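Local coordinates for 2-nitropropane dioxygenase (Streptomyces ansochromogenes, PDB 3BW2), which probably oxidises alkyl nitronates such as propionate 3-nitronate with molecular oxygen, using a bound FMN cofactor held in a TIM-barrel fold, at residues V82-A93 against A293-L304. Sequence-based numbering, arbitrary orientation.
Sequences VEVYAHQLAGEA and AYPDVHHLTSPL
Leu300 packs against Ala86 and Leu89 at the middle of this contact, where helices 81-88 and 90-95 pack on helix 296-311. Segments 82-88 and 296-304 run nearly parallel, at 18°, with their axes 10.9 Å apart. With chi1 at -162°, Leu300 extends away from its own backbone N, and its CD2 reaches the other helix. This methyl rests on Ala86 CA at 3.8 Å and on Leu89 CD1 at 3.9 Å. Leu89 CD1 also reaches Thr301 CG2. Tyr85 CE2 lies 3.6 Å from Val297 CG1, and the two side chains cross at about a right angle. Further along, Leu304 CD2 sits 3.6 Å from Ala93 N, while its CD1 meets Glu92 CB at 3.8 Å.

Tyr85, Leu89, Val297, Leu300 and Leu304 form the buried side. Val82, Ala86 and Ala93 are partly exposed and mark the solvent side. Val82 still packs closely, its CG2 3.6 Å from Ala293 CB.

Helix 281-286 also touches Tyr85, Leu89 and Glu92. Asp296 forms a salt bridge with Arg107. Glu92 forms one with Arg281 and a hydrogen bond with His286. Tyr85 OH and Thr301 OG1 hydrogen-bond to the carbonyl oxygens of Ala269 and Phe270. The side chain of Thr301 is about 14 Å from the bound FMN, and the contact lies away from the flavin site. Apolar contacts join the two segments, and polar bonds tie each to the surrounding chain.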
# COMPACT_ATOMS: atom_id res chain seq x y z
N VAL A 82 -14.28 -26.54 1.33
CA VAL A 82 -14.65 -26.34 2.73
C VAL A 82 -14.46 -27.63 3.52
O VAL A 82 -13.98 -27.62 4.65
CB VAL A 82 -16.12 -25.90 2.85
CG1 VAL A 82 -16.53 -25.83 4.31
CG2 VAL A 82 -16.31 -24.54 2.19
N GLU A 83 -14.84 -28.75 2.90
CA GLU A 83 -14.71 -30.06 3.53
C GLU A 83 -13.24 -30.36 3.82
O GLU A 83 -12.89 -30.86 4.89
CB GLU A 83 -15.29 -31.13 2.60
CG GLU A 83 -15.40 -32.51 3.22
CD GLU A 83 -15.87 -33.55 2.22
OE1 GLU A 83 -16.92 -33.33 1.58
OE2 GLU A 83 -15.19 -34.59 2.08
N VAL A 84 -12.39 -30.07 2.84
CA VAL A 84 -10.95 -30.30 2.98
C VAL A 84 -10.33 -29.43 4.07
O VAL A 84 -9.49 -29.90 4.84
CB VAL A 84 -10.22 -30.04 1.65
CG1 VAL A 84 -8.71 -30.08 1.86
CG2 VAL A 84 -10.62 -31.08 0.62
N TYR A 85 -10.74 -28.17 4.13
CA TYR A 85 -10.20 -27.26 5.13
C TYR A 85 -10.65 -27.70 6.51
O TYR A 85 -9.86 -27.69 7.46
CB TYR A 85 -10.68 -25.83 4.85
CG TYR A 85 -9.91 -24.77 5.60
CD1 TYR A 85 -8.51 -24.73 5.54
CD2 TYR A 85 -10.56 -23.80 6.36
CE1 TYR A 85 -7.79 -23.74 6.20
CE2 TYR A 85 -9.85 -22.80 7.03
CZ TYR A 85 -8.46 -22.78 6.94
OH TYR A 85 -7.75 -21.79 7.58
N ALA A 86 -11.91 -28.10 6.63
CA ALA A 86 -12.46 -28.56 7.90
C ALA A 86 -11.60 -29.72 8.40
O ALA A 86 -11.23 -29.78 9.57
CB ALA A 86 -13.89 -29.01 7.72
N HIS A 87 -11.29 -30.64 7.49
CA HIS A 87 -10.47 -31.79 7.81
C HIS A 87 -9.12 -31.34 8.37
O HIS A 87 -8.66 -31.85 9.39
CB HIS A 87 -10.27 -32.64 6.55
CG HIS A 87 -9.34 -33.80 6.75
ND1 HIS A 87 -9.62 -34.84 7.61
CD2 HIS A 87 -8.15 -34.10 6.18
CE1 HIS A 87 -8.64 -35.72 7.56
NE2 HIS A 87 -7.73 -35.30 6.70
N GLN A 88 -8.51 -30.38 7.69
CA GLN A 88 -7.21 -29.87 8.10
C GLN A 88 -7.25 -29.16 9.44
O GLN A 88 -6.21 -28.92 10.06
CB GLN A 88 -6.67 -28.92 7.02
CG GLN A 88 -6.59 -29.55 5.64
CD GLN A 88 -6.20 -28.56 4.56
OE1 GLN A 88 -6.75 -27.46 4.49
NE2 GLN A 88 -5.26 -28.96 3.71
N LEU A 89 -8.45 -28.82 9.91
CA LEU A 89 -8.61 -28.14 11.19
C LEU A 89 -8.94 -29.11 12.32
O LEU A 89 -9.15 -28.69 13.46
CB LEU A 89 -9.71 -27.08 11.10
CG LEU A 89 -9.45 -25.87 10.20
CD1 LEU A 89 -10.68 -24.98 10.17
CD2 LEU A 89 -8.24 -25.10 10.71
N ALA A 90 -9.00 -30.41 12.02
CA ALA A 90 -9.32 -31.41 13.03
C ALA A 90 -8.39 -31.30 14.23
O ALA A 90 -8.83 -31.45 15.37
CB ALA A 90 -9.23 -32.81 12.43
N GLY A 91 -7.11 -31.04 13.98
CA GLY A 91 -6.15 -30.90 15.06
C GLY A 91 -6.48 -29.73 15.97
O GLY A 91 -6.37 -29.83 17.19
N GLU A 92 -6.89 -28.62 15.36
CA GLU A 92 -7.25 -27.42 16.12
C GLU A 92 -8.45 -27.73 17.02
O GLU A 92 -8.49 -27.34 18.19
CB GLU A 92 -7.60 -26.27 15.17
CG GLU A 92 -6.50 -25.87 14.18
CD GLU A 92 -5.30 -25.22 14.86
OE1 GLU A 92 -5.41 -24.83 16.05
OE2 GLU A 92 -4.25 -25.08 14.20
N ALA A 93 -9.43 -28.42 16.45
CA ALA A 93 -10.64 -28.78 17.19
C ALA A 93 -10.29 -29.62 18.42
O ALA A 93 -10.78 -29.36 19.52
CB ALA A 93 -11.60 -29.54 16.28
N ALA A 293 -14.09 -19.16 0.82
CA ALA A 293 -15.43 -19.62 1.18
C ALA A 293 -15.95 -18.88 2.40
O ALA A 293 -15.82 -19.36 3.53
CB ALA A 293 -15.40 -21.13 1.45
N TYR A 294 -16.53 -17.71 2.17
CA TYR A 294 -17.07 -16.87 3.24
C TYR A 294 -18.59 -16.83 3.15
O TYR A 294 -19.16 -16.78 2.06
CB TYR A 294 -16.51 -15.45 3.10
CG TYR A 294 -17.04 -14.49 4.12
CD1 TYR A 294 -16.44 -14.36 5.37
CD2 TYR A 294 -18.17 -13.72 3.86
CE1 TYR A 294 -16.94 -13.50 6.33
CE2 TYR A 294 -18.69 -12.84 4.81
CZ TYR A 294 -18.07 -12.74 6.04
OH TYR A 294 -18.57 -11.87 6.99
N PRO A 295 -19.29 -16.83 4.30
CA PRO A 295 -18.76 -16.88 5.67
C PRO A 295 -18.59 -18.31 6.16
O PRO A 295 -18.43 -18.55 7.35
CB PRO A 295 -19.82 -16.12 6.46
CG PRO A 295 -21.08 -16.61 5.80
CD PRO A 295 -20.74 -16.56 4.32
N ASP A 296 -18.64 -19.26 5.23
CA ASP A 296 -18.50 -20.68 5.56
C ASP A 296 -17.33 -20.94 6.50
O ASP A 296 -17.49 -21.56 7.56
CB ASP A 296 -18.32 -21.50 4.28
CG ASP A 296 -19.50 -21.37 3.33
OD1 ASP A 296 -19.80 -20.24 2.89
OD2 ASP A 296 -20.13 -22.40 3.02
N VAL A 297 -16.14 -20.49 6.11
CA VAL A 297 -14.95 -20.70 6.92
C VAL A 297 -15.08 -19.97 8.26
O VAL A 297 -14.67 -20.49 9.30
CB VAL A 297 -13.68 -20.23 6.18
CG1 VAL A 297 -12.47 -20.35 7.08
CG2 VAL A 297 -13.49 -21.07 4.92
N HIS A 298 -15.67 -18.78 8.23
CA HIS A 298 -15.86 -18.01 9.46
C HIS A 298 -16.67 -18.82 10.48
O HIS A 298 -16.32 -18.86 11.66
CB HIS A 298 -16.57 -16.69 9.16
CG HIS A 298 -17.04 -15.98 10.38
ND1 HIS A 298 -18.30 -16.17 10.93
CD2 HIS A 298 -16.41 -15.11 11.21
CE1 HIS A 298 -18.41 -15.46 12.03
NE2 HIS A 298 -17.28 -14.80 12.22
N HIS A 299 -17.75 -19.45 10.02
CA HIS A 299 -18.59 -20.25 10.91
C HIS A 299 -17.78 -21.44 11.42
O HIS A 299 -17.85 -21.82 12.59
CB HIS A 299 -19.82 -20.79 10.18
CG HIS A 299 -20.75 -19.74 9.68
ND1 HIS A 299 -21.22 -18.72 10.49
CD2 HIS A 299 -21.34 -19.56 8.48
CE1 HIS A 299 -22.05 -17.96 9.80
NE2 HIS A 299 -22.14 -18.45 8.57
N LEU A 300 -17.02 -22.03 10.51
CA LEU A 300 -16.20 -23.19 10.80
C LEU A 300 -15.20 -22.96 11.94
O LEU A 300 -15.08 -23.79 12.85
CB LEU A 300 -15.45 -23.60 9.54
CG LEU A 300 -14.85 -25.00 9.44
CD1 LEU A 300 -15.96 -26.04 9.44
CD2 LEU A 300 -14.02 -25.10 8.17
N THR A 301 -14.51 -21.82 11.91
CA THR A 301 -13.48 -21.51 12.91
C THR A 301 -13.94 -20.73 14.14
O THR A 301 -13.21 -20.66 15.13
CB THR A 301 -12.33 -20.70 12.29
OG1 THR A 301 -12.80 -19.39 11.96
CG2 THR A 301 -11.81 -21.39 11.03
N SER A 302 -15.13 -20.15 14.08
CA SER A 302 -15.64 -19.36 15.19
C SER A 302 -15.43 -20.01 16.56
O SER A 302 -14.96 -19.37 17.49
CB SER A 302 -17.11 -19.03 14.99
OG SER A 302 -17.56 -18.18 16.03
N PRO A 303 -15.80 -21.31 16.69
CA PRO A 303 -15.63 -22.01 17.97
C PRO A 303 -14.16 -22.10 18.37
O PRO A 303 -13.82 -22.01 19.55
CB PRO A 303 -16.23 -23.39 17.68
CG PRO A 303 -17.26 -23.10 16.64
CD PRO A 303 -16.53 -22.15 15.73
N LEU A 304 -13.28 -22.28 17.39
CA LEU A 304 -11.85 -22.37 17.66
C LEU A 304 -11.34 -21.05 18.22
O LEU A 304 -10.62 -21.02 19.21
CB LEU A 304 -11.09 -22.72 16.37
CG LEU A 304 -11.43 -24.07 15.72
CD1 LEU A 304 -10.67 -24.23 14.41
CD2 LEU A 304 -11.09 -25.20 16.68